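Local coordinates for protein Abbfa_003403 (Acinetobacter baumannii, PDB 4ZXH) that is a four-domain nonribosomal peptide synthetase that probably selects an amino acid by adenylation, condenses it as a carrier-bound thioester and releases the product through its thioesterase, at residues Q113-P118 with V140-I145; P124-I129 with H147-F152; M41-D46 with W153-L158; S105-L110 with Y132-N137. All coordinates share one frame; numbering follows the deposited sequence.

Interaction 1 of 4, residues Q113-P118 with V140-I145; sequences QDTKQP and VIAFVI. With PX4 (1,2-dimyristoyl-sn-glycero-3-phosphocholine), chain C.
Thr115, in the last turn of helix 104-115, packs against alternate residues of strand 140-145, while the residues between them turn to the bound phospholipid on the other face. Ile141 is the first to meet the lipid: its CD1 lies 3.9 Å from the ester carbonyl oxygen O8 of PX4. Ala142 points the opposite way and offers its CB to Thr115 CG2, an ordinary methyl-methyl contact of 4.0 Å. Phe143 returns to the lipid side, where one acyl chain runs over a face of its ring. PX4 C34 sits above the ring centre, 3.4 Å from the plane, and C32 of the same chain lies close to the outer atom CZ. Val144 again faces the helix, its CG2 lying 3.7 Å from Thr115 CG2. Thr115 OG1 (chi1 65°) turns back into the helix and bonds to Val111 O, which leaves CB and CG2 to do the touching. The helix end is also tied to the neighbouring strand 40-49, since Asn40 ND2 bonds to Thr115 O. The arrangement is that of the alpha/beta layers of a condensation domain, with a helix against one sheet face and a lipid-filled pocket against the other.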
# COMPACT_ATOMS: atom_id res chain seq x y z
N GLN A 113 -10.98 25.28 -9.65
CA GLN A 113 -11.48 24.06 -10.28
C GLN A 113 -11.31 24.10 -11.81
O GLN A 113 -10.94 23.09 -12.39
CB GLN A 113 -12.94 23.81 -9.90
CG GLN A 113 -13.25 22.34 -9.53
CD GLN A 113 -12.48 21.82 -8.29
OE1 GLN A 113 -11.69 22.53 -7.66
NE2 GLN A 113 -12.73 20.56 -7.95
N ASP A 114 -11.51 25.25 -12.45
CA ASP A 114 -11.32 25.34 -13.90
C ASP A 114 -9.89 25.07 -14.35
O ASP A 114 -9.66 24.34 -15.31
CB ASP A 114 -11.75 26.72 -14.40
CG ASP A 114 -13.24 26.83 -14.60
OD1 ASP A 114 -13.95 25.88 -14.21
OD2 ASP A 114 -13.69 27.85 -15.18
N THR A 115 -8.92 25.66 -13.65
CA THR A 115 -7.51 25.51 -14.02
C THR A 115 -6.95 24.12 -13.71
O THR A 115 -5.90 23.77 -14.21
CB THR A 115 -6.62 26.57 -13.32
OG1 THR A 115 -6.63 26.38 -11.90
CG2 THR A 115 -7.09 28.00 -13.65
N LYS A 116 -7.64 23.34 -12.87
CA LYS A 116 -7.22 21.96 -12.60
C LYS A 116 -7.72 20.93 -13.62
O LYS A 116 -7.48 19.73 -13.46
CB LYS A 116 -7.69 21.53 -11.20
CG LYS A 116 -6.67 21.84 -10.14
CD LYS A 116 -7.24 21.90 -8.74
CE LYS A 116 -6.23 22.67 -7.87
NZ LYS A 116 -6.65 22.79 -6.44
N GLN A 117 -8.43 21.38 -14.65
CA GLN A 117 -8.86 20.44 -15.68
C GLN A 117 -7.57 19.93 -16.31
O GLN A 117 -6.62 20.69 -16.49
CB GLN A 117 -9.79 21.10 -16.69
CG GLN A 117 -11.19 21.35 -16.13
CD GLN A 117 -11.92 22.58 -16.72
OE1 GLN A 117 -11.37 23.37 -17.50
NE2 GLN A 117 -13.18 22.75 -16.32
N PRO A 118 -7.51 18.63 -16.55
CA PRO A 118 -6.23 18.00 -16.88
C PRO A 118 -5.89 18.19 -18.34
O PRO A 118 -6.80 18.42 -19.11
CB PRO A 118 -6.49 16.51 -16.57
CG PRO A 118 -7.93 16.33 -16.81
CD PRO A 118 -8.59 17.65 -16.39
N VAL A 140 -11.04 38.63 -14.63
CA VAL A 140 -9.98 37.79 -14.08
C VAL A 140 -9.47 36.89 -15.20
O VAL A 140 -10.25 36.31 -15.97
CB VAL A 140 -10.47 36.95 -12.89
CG1 VAL A 140 -9.38 36.01 -12.42
CG2 VAL A 140 -10.92 37.87 -11.76
N ILE A 141 -8.16 36.79 -15.32
CA ILE A 141 -7.54 36.06 -16.42
C ILE A 141 -6.55 35.10 -15.82
O ILE A 141 -5.64 35.52 -15.11
CB ILE A 141 -6.80 37.00 -17.39
CG1 ILE A 141 -7.69 38.15 -17.79
CG2 ILE A 141 -6.39 36.26 -18.64
CD1 ILE A 141 -8.88 37.74 -18.64
N ALA A 142 -6.71 33.81 -16.10
CA ALA A 142 -5.80 32.81 -15.55
C ALA A 142 -5.13 32.03 -16.67
O ALA A 142 -5.80 31.45 -17.53
CB ALA A 142 -6.53 31.86 -14.60
N PHE A 143 -3.81 32.04 -16.65
CA PHE A 143 -3.00 31.33 -17.62
C PHE A 143 -2.57 30.00 -17.00
O PHE A 143 -1.99 29.99 -15.92
CB PHE A 143 -1.77 32.14 -18.01
CG PHE A 143 -2.10 33.48 -18.59
CD1 PHE A 143 -2.15 33.65 -19.97
CD2 PHE A 143 -2.35 34.57 -17.77
CE1 PHE A 143 -2.44 34.88 -20.51
CE2 PHE A 143 -2.65 35.79 -18.32
CZ PHE A 143 -2.70 35.94 -19.70
N VAL A 144 -2.86 28.90 -17.70
CA VAL A 144 -2.50 27.56 -17.24
C VAL A 144 -1.51 26.91 -18.21
O VAL A 144 -1.82 26.74 -19.39
CB VAL A 144 -3.71 26.64 -17.15
CG1 VAL A 144 -3.36 25.43 -16.34
CG2 VAL A 144 -4.87 27.35 -16.53
N ILE A 145 -0.33 26.54 -17.72
CA ILE A 145 0.65 25.88 -18.57
C ILE A 145 1.11 24.60 -17.91
O ILE A 145 1.53 24.61 -16.75
CB ILE A 145 1.90 26.75 -18.85
CG1 ILE A 145 1.54 28.04 -19.54
CG2 ILE A 145 2.83 26.03 -19.76
CD1 ILE A 145 1.43 29.24 -18.63
O1 PX4 C . -15.30 39.87 -26.24
O2 PX4 C . -15.99 41.34 -24.20
P1 PX4 C . -15.04 41.05 -25.33
O3 PX4 C . -14.86 42.41 -26.20
C1 PX4 C . -15.51 42.66 -27.45
C2 PX4 C . -15.30 44.13 -27.82
N1 PX4 C . -15.73 44.46 -29.19
C3 PX4 C . -16.96 43.72 -29.55
C4 PX4 C . -15.99 45.90 -29.29
C5 PX4 C . -14.66 44.12 -30.15
O4 PX4 C . -13.54 40.94 -24.73
C6 PX4 C . -13.23 40.98 -23.34
C7 PX4 C . -11.97 40.15 -23.10
C8 PX4 C . -12.02 39.04 -24.15
O5 PX4 C . -10.89 38.18 -24.04
C9 PX4 C . -10.29 37.56 -25.21
O6 PX4 C . -10.64 37.89 -26.33
C10 PX4 C . -9.22 36.52 -25.03
C11 PX4 C . -7.84 37.09 -25.33
C12 PX4 C . -6.95 36.92 -24.11
C13 PX4 C . -5.53 36.61 -24.56
C14 PX4 C . -4.55 37.61 -23.97
C15 PX4 C . -3.25 37.53 -24.75
C16 PX4 C . -2.11 37.20 -23.81
C17 PX4 C . -0.85 36.86 -24.59
C18 PX4 C . -0.80 35.36 -24.88
C19 PX4 C . 0.20 34.65 -23.99
C20 PX4 C . -0.13 33.16 -23.92
C21 PX4 C . 0.93 32.40 -23.12
C22 PX4 C . 0.38 31.17 -22.43
O7 PX4 C . -10.78 40.94 -23.28
C23 PX4 C . -9.80 40.77 -22.20
O8 PX4 C . -10.23 40.43 -21.11
C24 PX4 C . -8.31 40.98 -22.43
C25 PX4 C . -7.40 40.79 -21.20
C26 PX4 C . -5.90 40.83 -21.55
C27 PX4 C . -4.98 40.55 -20.35
C28 PX4 C . -3.48 40.64 -20.66
C29 PX4 C . -2.57 40.34 -19.45
C30 PX4 C . -1.08 40.50 -19.76
C31 PX4 C . -0.12 39.58 -18.97
C32 PX4 C . -0.10 38.16 -19.55
C33 PX4 C . 1.12 37.29 -19.21
C34 PX4 C . 0.82 35.80 -19.41
C35 PX4 C . 2.01 34.92 -19.82
C36 PX4 C . 2.28 33.82 -18.80

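Interaction 2 of 4, residues P124-I129 with H147-F152; sequences PPLWRI and HALMDF
Leu126 and Leu149 bring the two backbones closest, their CA atoms 6.9 Å apart, where the lead-in to strand 127-135 passes the loop that follows strand 138-146. A cis peptide bond precedes Pro125, and on the other side residues 147-149 take helical backbone angles without regular helical bonds. One methyl carries the contact: CD2 of Leu149 lies 4.3 Å from Leu126 CB and 4.1 Å from Trp127 CD1, meeting the indole obliquely. Leu149 CG stands anti to its own backbone N (chi1 -171°), which extends the side chain across to both residues. His146 and His147 to Asp151 follow the HHxxxDG pattern that marks the active site of condensation domains, with Phe152 in place of the glycine. Asp151 takes the N-cap of helix 152-165 and forms a salt bridge with Arg285. The indole of Trp127 is fixed from several directions. Pro125 CB lies over one face, 3.6 Å above the plane and toward the rim, Ile129 CD1 comes in plane at the edge, and NE1 gives its hydrogen to Leu71 O. The same tryptophan touches the bound phospholipid, while Leu149 also packs on Val73 and Met75 of strand 73-78.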
# COMPACT_ATOMS: atom_id res chain seq x y z
N PRO A 124 -2.25 19.15 -28.79
CA PRO A 124 -1.97 20.57 -28.57
C PRO A 124 -3.25 21.38 -28.50
O PRO A 124 -4.22 20.96 -29.10
CB PRO A 124 -1.16 20.96 -29.80
CG PRO A 124 -1.70 20.09 -30.86
CD PRO A 124 -2.09 18.79 -30.21
N PRO A 125 -3.24 22.52 -27.80
CA PRO A 125 -2.07 23.11 -27.12
C PRO A 125 -1.89 22.57 -25.71
O PRO A 125 -2.84 22.01 -25.18
CB PRO A 125 -2.41 24.61 -27.09
CG PRO A 125 -3.92 24.65 -27.09
CD PRO A 125 -4.40 23.43 -27.82
N LEU A 126 -0.70 22.72 -25.12
CA LEU A 126 -0.49 22.28 -23.73
C LEU A 126 -0.57 23.46 -22.77
O LEU A 126 0.11 23.51 -21.74
CB LEU A 126 0.84 21.57 -23.56
CG LEU A 126 1.22 20.43 -24.50
CD1 LEU A 126 2.20 19.54 -23.83
CD2 LEU A 126 0.03 19.65 -25.02
N TRP A 127 -1.43 24.41 -23.11
CA TRP A 127 -1.68 25.56 -22.26
C TRP A 127 -3.08 26.08 -22.55
O TRP A 127 -3.65 25.78 -23.60
CB TRP A 127 -0.62 26.64 -22.51
CG TRP A 127 -0.44 26.98 -23.95
CD1 TRP A 127 0.32 26.32 -24.86
CD2 TRP A 127 -1.03 28.09 -24.65
NE1 TRP A 127 0.24 26.93 -26.09
CE2 TRP A 127 -0.58 28.03 -25.98
CE3 TRP A 127 -1.88 29.13 -24.27
CZ2 TRP A 127 -0.96 28.97 -26.95
CZ3 TRP A 127 -2.26 30.07 -25.24
CH2 TRP A 127 -1.81 29.98 -26.55
N ARG A 128 -3.65 26.81 -21.59
CA ARG A 128 -5.00 27.37 -21.70
C ARG A 128 -5.06 28.75 -21.07
O ARG A 128 -4.27 29.07 -20.18
CB ARG A 128 -6.03 26.51 -21.01
CG ARG A 128 -6.07 25.08 -21.45
CD ARG A 128 -7.31 24.46 -20.88
NE ARG A 128 -7.35 24.49 -19.42
CZ ARG A 128 -7.07 23.43 -18.66
NH1 ARG A 128 -6.71 22.29 -19.23
NH2 ARG A 128 -7.15 23.51 -17.33
N ILE A 129 -6.03 29.54 -21.51
CA ILE A 129 -6.33 30.81 -20.89
C ILE A 129 -7.78 30.80 -20.45
O ILE A 129 -8.67 30.54 -21.27
CB ILE A 129 -6.10 31.98 -21.84
CG1 ILE A 129 -4.64 32.01 -22.29
CG2 ILE A 129 -6.51 33.28 -21.17
CD1 ILE A 129 -4.41 32.85 -23.51
N HIS A 147 3.51 21.77 -16.75
CA HIS A 147 4.93 21.83 -16.39
C HIS A 147 5.81 20.94 -17.32
O HIS A 147 7.01 21.17 -17.46
CB HIS A 147 5.09 21.42 -14.92
CG HIS A 147 6.36 21.89 -14.28
ND1 HIS A 147 7.56 21.93 -14.94
CD2 HIS A 147 6.60 22.28 -13.00
CE1 HIS A 147 8.51 22.35 -14.10
NE2 HIS A 147 7.95 22.57 -12.93
N ALA A 148 5.21 19.94 -17.97
CA ALA A 148 5.93 19.19 -18.99
C ALA A 148 6.39 20.09 -20.14
O ALA A 148 7.36 19.77 -20.83
CB ALA A 148 5.09 18.03 -19.54
N LEU A 149 5.70 21.21 -20.35
CA LEU A 149 6.03 22.10 -21.46
C LEU A 149 7.09 23.10 -21.06
O LEU A 149 8.06 23.31 -21.80
CB LEU A 149 4.78 22.82 -21.97
CG LEU A 149 5.00 23.61 -23.27
CD1 LEU A 149 5.24 22.69 -24.50
CD2 LEU A 149 3.87 24.62 -23.55
N MET A 150 6.94 23.74 -19.90
CA MET A 150 7.95 24.71 -19.48
C MET A 150 7.92 24.89 -17.98
O MET A 150 6.97 24.50 -17.31
CB MET A 150 7.78 26.07 -20.20
CG MET A 150 6.43 26.82 -20.04
SD MET A 150 6.35 28.44 -20.92
CE MET A 150 6.10 27.91 -22.60
N ASP A 151 8.99 25.45 -17.44
CA ASP A 151 9.08 25.69 -16.02
C ASP A 151 8.68 27.13 -15.67
O ASP A 151 8.31 27.91 -16.54
CB ASP A 151 10.50 25.39 -15.53
CG ASP A 151 11.55 26.11 -16.33
OD1 ASP A 151 11.20 27.14 -16.94
OD2 ASP A 151 12.71 25.65 -16.36
N PHE A 152 8.77 27.47 -14.40
CA PHE A 152 8.41 28.78 -13.89
C PHE A 152 9.36 29.87 -14.40
O PHE A 152 8.89 30.95 -14.79
CB PHE A 152 8.40 28.76 -12.37
CG PHE A 152 7.69 29.91 -11.75
CD1 PHE A 152 6.31 30.05 -11.88
CD2 PHE A 152 8.39 30.87 -11.02
CE1 PHE A 152 5.64 31.13 -11.30
CE2 PHE A 152 7.74 31.94 -10.44
CZ PHE A 152 6.36 32.07 -10.58

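Interaction 3 of 4, residues M41-D46 with W153-L158; sequences MVVAFD and WSIGLL
Met41, near the start of strand 40-49, reaches out to Ile155 on helix 152-165 with its terminal methyl. CE stands 4.4 Å from CG1 of the isoleucine, so the touch is light. The extended middle of the methionine (chi2 -173°) carries the sulfur well off the strand, and the bend at chi3 (63°) then turns CE to the helix. The same side chain also packs on Phe152, the first residue of the helix. Val42 points to the other face of the sheet. Val43 comes back to the helix side and takes up the second branch of the isoleucine, with CG1 4.3 Å from Ile155 CG2. The two branches of Ile155 are thereby shared between two strand residues, CG1 to Met41 and CG2 to Val43, though the backbones stay well apart, with 8.4 Å between the CA atoms of Val43 and Ile155. This is helix-on-sheet packing in the condensation domain, on the face away from helix 104-115. The bound phospholipid enters the same layer: it touches Val43, and its pocket includes Leu159 and Val162 from further along helix 152-165. Ala44 again turns to the far face, against Ala142, and Phe45 swings back to pack on Leu159. On the helix, Ile155 also meets Ile145 of the adjoining strand, while Ser154 OG bonds to Gly295 O.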
# COMPACT_ATOMS: atom_id res chain seq x y z
N MET A 41 0.81 24.54 -13.95
CA MET A 41 1.24 25.85 -13.48
C MET A 41 0.19 26.92 -13.83
O MET A 41 -0.38 26.94 -14.94
CB MET A 41 2.58 26.23 -14.08
CG MET A 41 3.56 25.09 -14.24
SD MET A 41 5.18 25.65 -14.76
CE MET A 41 5.60 26.65 -13.35
N VAL A 42 -0.05 27.81 -12.88
CA VAL A 42 -1.08 28.82 -13.04
C VAL A 42 -0.61 30.16 -12.51
O VAL A 42 -0.26 30.27 -11.34
CB VAL A 42 -2.39 28.47 -12.27
CG1 VAL A 42 -3.41 29.61 -12.42
CG2 VAL A 42 -2.97 27.16 -12.75
N VAL A 43 -0.60 31.16 -13.39
CA VAL A 43 -0.45 32.53 -12.96
C VAL A 43 -1.75 33.26 -13.33
O VAL A 43 -2.25 33.10 -14.46
CB VAL A 43 0.80 33.20 -13.62
CG1 VAL A 43 0.78 33.03 -15.12
CG2 VAL A 43 0.85 34.66 -13.29
N ALA A 44 -2.30 34.04 -12.40
CA ALA A 44 -3.60 34.70 -12.61
C ALA A 44 -3.62 36.17 -12.21
O ALA A 44 -2.89 36.61 -11.30
CB ALA A 44 -4.70 33.96 -11.85
N PHE A 45 -4.49 36.95 -12.86
CA PHE A 45 -4.49 38.38 -12.62
C PHE A 45 -5.88 38.97 -12.62
O PHE A 45 -6.77 38.51 -13.33
CB PHE A 45 -3.64 39.12 -13.67
CG PHE A 45 -2.18 38.74 -13.66
CD1 PHE A 45 -1.35 39.16 -12.64
CD2 PHE A 45 -1.65 37.97 -14.68
CE1 PHE A 45 -0.00 38.82 -12.62
CE2 PHE A 45 -0.30 37.63 -14.67
CZ PHE A 45 0.53 38.06 -13.64
N ASP A 46 -6.05 39.97 -11.78
CA ASP A 46 -7.18 40.86 -11.86
C ASP A 46 -6.83 41.81 -13.00
O ASP A 46 -5.73 42.37 -13.00
CB ASP A 46 -7.39 41.57 -10.53
CG ASP A 46 -8.71 42.30 -10.45
OD1 ASP A 46 -9.08 42.96 -11.44
OD2 ASP A 46 -9.40 42.17 -9.41
N TRP A 153 10.67 29.60 -14.41
CA TRP A 153 11.62 30.57 -14.98
C TRP A 153 11.10 30.98 -16.37
O TRP A 153 11.14 32.16 -16.72
CB TRP A 153 13.04 29.98 -15.05
CG TRP A 153 14.15 30.92 -15.50
CD1 TRP A 153 14.69 31.00 -16.75
CD2 TRP A 153 14.87 31.87 -14.70
NE1 TRP A 153 15.68 31.94 -16.79
CE2 TRP A 153 15.81 32.49 -15.55
CE3 TRP A 153 14.79 32.28 -13.36
CZ2 TRP A 153 16.68 33.51 -15.09
CZ3 TRP A 153 15.65 33.29 -12.91
CH2 TRP A 153 16.58 33.89 -13.78
N SER A 154 10.56 30.03 -17.13
CA SER A 154 10.02 30.31 -18.47
C SER A 154 8.80 31.21 -18.40
O SER A 154 8.64 32.11 -19.25
CB SER A 154 9.66 29.01 -19.19
OG SER A 154 10.83 28.26 -19.50
N ILE A 155 7.95 30.95 -17.41
CA ILE A 155 6.78 31.79 -17.17
C ILE A 155 7.19 33.26 -17.05
O ILE A 155 6.60 34.13 -17.68
CB ILE A 155 6.02 31.37 -15.89
CG1 ILE A 155 5.26 30.05 -16.11
CG2 ILE A 155 5.06 32.46 -15.46
CD1 ILE A 155 4.57 29.96 -17.44
N GLY A 156 8.22 33.52 -16.26
CA GLY A 156 8.65 34.88 -16.03
C GLY A 156 9.19 35.52 -17.29
O GLY A 156 8.94 36.68 -17.56
N LEU A 157 9.95 34.75 -18.06
CA LEU A 157 10.42 35.22 -19.35
C LEU A 157 9.23 35.60 -20.22
O LEU A 157 9.27 36.59 -20.95
CB LEU A 157 11.25 34.14 -20.03
CG LEU A 157 12.66 33.91 -19.50
CD1 LEU A 157 13.29 32.78 -20.30
CD2 LEU A 157 13.48 35.16 -19.64
N LEU A 158 8.17 34.81 -20.14
CA LEU A 158 7.05 35.00 -21.03
C LEU A 158 6.18 36.14 -20.51
O LEU A 158 5.77 37.03 -21.27
CB LEU A 158 6.28 33.71 -21.14
CG LEU A 158 5.32 33.60 -22.32
CD1 LEU A 158 5.97 34.17 -23.56
CD2 LEU A 158 4.98 32.11 -22.51

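Interaction 4 of 4, residues S105-L110 with Y132-N137; sequences SDLTQL and YECGQN
Leu107 and Leu110 meet Tyr132 and Cys134 where helix 105-110 runs nearly antiparallel to strand 132-135, at 169° with the short axes 11.6 Å apart. Such a course is expected of a beta-alpha-beta crossover, and here strand 94-98, helix 104-115 and strand 127-135 make one, the two strands lying parallel and adjacent in the sheet. The contact is apolar and consists of leucine methyls beside a tyrosine ring and a thiol. Leu110 points to the strand and brings CD2 to 3.9 Å from Tyr132 CE1, with CG only slightly further off; the two side chains approach at a slant. Leu107 CD1 is a looser neighbour of the same ring, 4.4 Å from CD1 of Tyr132. Both leucines hold CG opposite the backbone N (chi1 -176° in Leu107, -179° in Leu110), which sends their branches across to the strand. Other apolar residues complete the layer: Ile102 touches both leucines, and Val140 of the next strand meets Leu107 and Cys134. Beyond the ring, Tyr132 OH is hydrogen-bonded to Asp114 OD2 one turn further along the helix, so the tyrosine is held at its hydroxyl as well as at the CD1 and CE1 side of its ring. Near the strand's end Cys134 and Gly135 both face His138 in a classic beta bulge. At the bulge the cysteine places its sulfur beside the helix, with SG 3.8 Å from Leu107 CD2.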
# COMPACT_ATOMS: atom_id res chain seq x y z
N SER A 105 -15.39 34.65 -2.82
CA SER A 105 -14.97 33.34 -2.33
C SER A 105 -15.17 32.30 -3.42
O SER A 105 -14.23 31.57 -3.78
CB SER A 105 -15.77 32.94 -1.09
OG SER A 105 -15.98 34.07 -0.25
N ASP A 106 -16.39 32.27 -3.94
CA ASP A 106 -16.80 31.34 -4.99
C ASP A 106 -16.01 31.50 -6.28
O ASP A 106 -15.65 30.50 -6.93
CB ASP A 106 -18.29 31.51 -5.29
CG ASP A 106 -19.17 31.20 -4.08
OD1 ASP A 106 -18.77 30.34 -3.26
OD2 ASP A 106 -20.25 31.81 -3.97
N LEU A 107 -15.73 32.75 -6.66
CA LEU A 107 -14.97 33.01 -7.87
C LEU A 107 -13.58 32.38 -7.78
O LEU A 107 -13.11 31.77 -8.74
CB LEU A 107 -14.86 34.51 -8.16
CG LEU A 107 -14.15 34.86 -9.48
CD1 LEU A 107 -14.73 34.05 -10.64
CD2 LEU A 107 -14.20 36.33 -9.79
N THR A 108 -12.93 32.53 -6.62
CA THR A 108 -11.63 31.89 -6.43
C THR A 108 -11.77 30.39 -6.64
O THR A 108 -10.97 29.78 -7.35
CB THR A 108 -11.04 32.14 -5.04
OG1 THR A 108 -10.78 33.54 -4.87
CG2 THR A 108 -9.72 31.41 -4.89
N GLN A 109 -12.81 29.81 -6.05
CA GLN A 109 -12.96 28.36 -6.10
C GLN A 109 -13.18 27.92 -7.55
O GLN A 109 -12.57 26.95 -8.01
CB GLN A 109 -14.10 27.87 -5.20
CG GLN A 109 -14.16 26.33 -5.17
CD GLN A 109 -15.16 25.73 -4.18
OE1 GLN A 109 -15.74 26.42 -3.34
NE2 GLN A 109 -15.36 24.42 -4.30
N LEU A 110 -14.02 28.67 -8.26
CA LEU A 110 -14.29 28.40 -9.67
C LEU A 110 -13.02 28.33 -10.50
O LEU A 110 -12.78 27.35 -11.22
CB LEU A 110 -15.22 29.47 -10.23
CG LEU A 110 -15.61 29.30 -11.70
CD1 LEU A 110 -16.22 27.91 -11.93
CD2 LEU A 110 -16.57 30.40 -12.16
N TYR A 132 -12.73 35.53 -17.11
CA TYR A 132 -13.96 35.74 -16.38
C TYR A 132 -14.29 37.21 -16.32
O TYR A 132 -13.47 38.01 -15.88
CB TYR A 132 -13.84 35.19 -14.98
CG TYR A 132 -13.37 33.77 -14.91
CD1 TYR A 132 -14.26 32.70 -14.84
CD2 TYR A 132 -12.01 33.48 -14.90
CE1 TYR A 132 -13.82 31.40 -14.77
CE2 TYR A 132 -11.56 32.18 -14.83
CZ TYR A 132 -12.46 31.16 -14.77
OH TYR A 132 -11.98 29.88 -14.71
N GLU A 133 -15.50 37.57 -16.74
CA GLU A 133 -15.98 38.93 -16.62
C GLU A 133 -16.56 39.16 -15.22
O GLU A 133 -17.44 38.42 -14.78
CB GLU A 133 -17.02 39.21 -17.72
CG GLU A 133 -17.57 40.65 -17.76
CD GLU A 133 -18.50 40.89 -18.95
OE1 GLU A 133 -18.91 39.91 -19.61
OE2 GLU A 133 -18.84 42.07 -19.21
N CYS A 134 -16.07 40.18 -14.51
CA CYS A 134 -16.52 40.47 -13.14
C CYS A 134 -17.37 41.72 -12.99
O CYS A 134 -17.94 41.96 -11.93
CB CYS A 134 -15.31 40.61 -12.23
SG CYS A 134 -14.26 39.19 -12.29
N GLY A 135 -17.41 42.52 -14.05
CA GLY A 135 -18.12 43.79 -14.05
C GLY A 135 -17.71 44.51 -15.31
O GLY A 135 -16.95 43.95 -16.11
N GLN A 136 -18.16 45.75 -15.52
CA GLN A 136 -17.81 46.38 -16.78
C GLN A 136 -16.32 46.68 -16.82
O GLN A 136 -15.77 47.33 -15.92
CB GLN A 136 -18.61 47.64 -17.04
CG GLN A 136 -18.46 48.06 -18.50
CD GLN A 136 -19.12 49.39 -18.82
OE1 GLN A 136 -19.60 50.10 -17.93
NE2 GLN A 136 -19.13 49.74 -20.11
N ASN A 137 -15.68 46.15 -17.86
CA ASN A 137 -14.26 46.33 -18.14
C ASN A 137 -13.37 45.72 -17.06
O ASN A 137 -12.20 46.06 -16.94
CB ASN A 137 -13.95 47.81 -18.32
CG ASN A 137 -14.54 48.37 -19.59
OD1 ASN A 137 -14.74 47.64 -20.57
ND2 ASN A 137 -14.84 49.66 -19.59

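Of these segments 41-46, on strand 40-49, comes first, and it closes the longest loop: interaction 3 closes only at 153-158, and its loop encloses the other three. Inside it, helix 104-115 opens interactions 4 and 1 in turn, and segment 124-129 opens interaction 2. They close in the same order, at 132-137, 140-145 and 147-152, so each crosses the other two. Strands 127-135, 138-146 and 40-49 are neighbours in one mixed sheet. Interactions 4 and 1 lay helix 104-115 on one face, interaction 3 sets helix 152-165 on the other, and interaction 2 joins the start of strand 127-135 to the loop leading into that second helix.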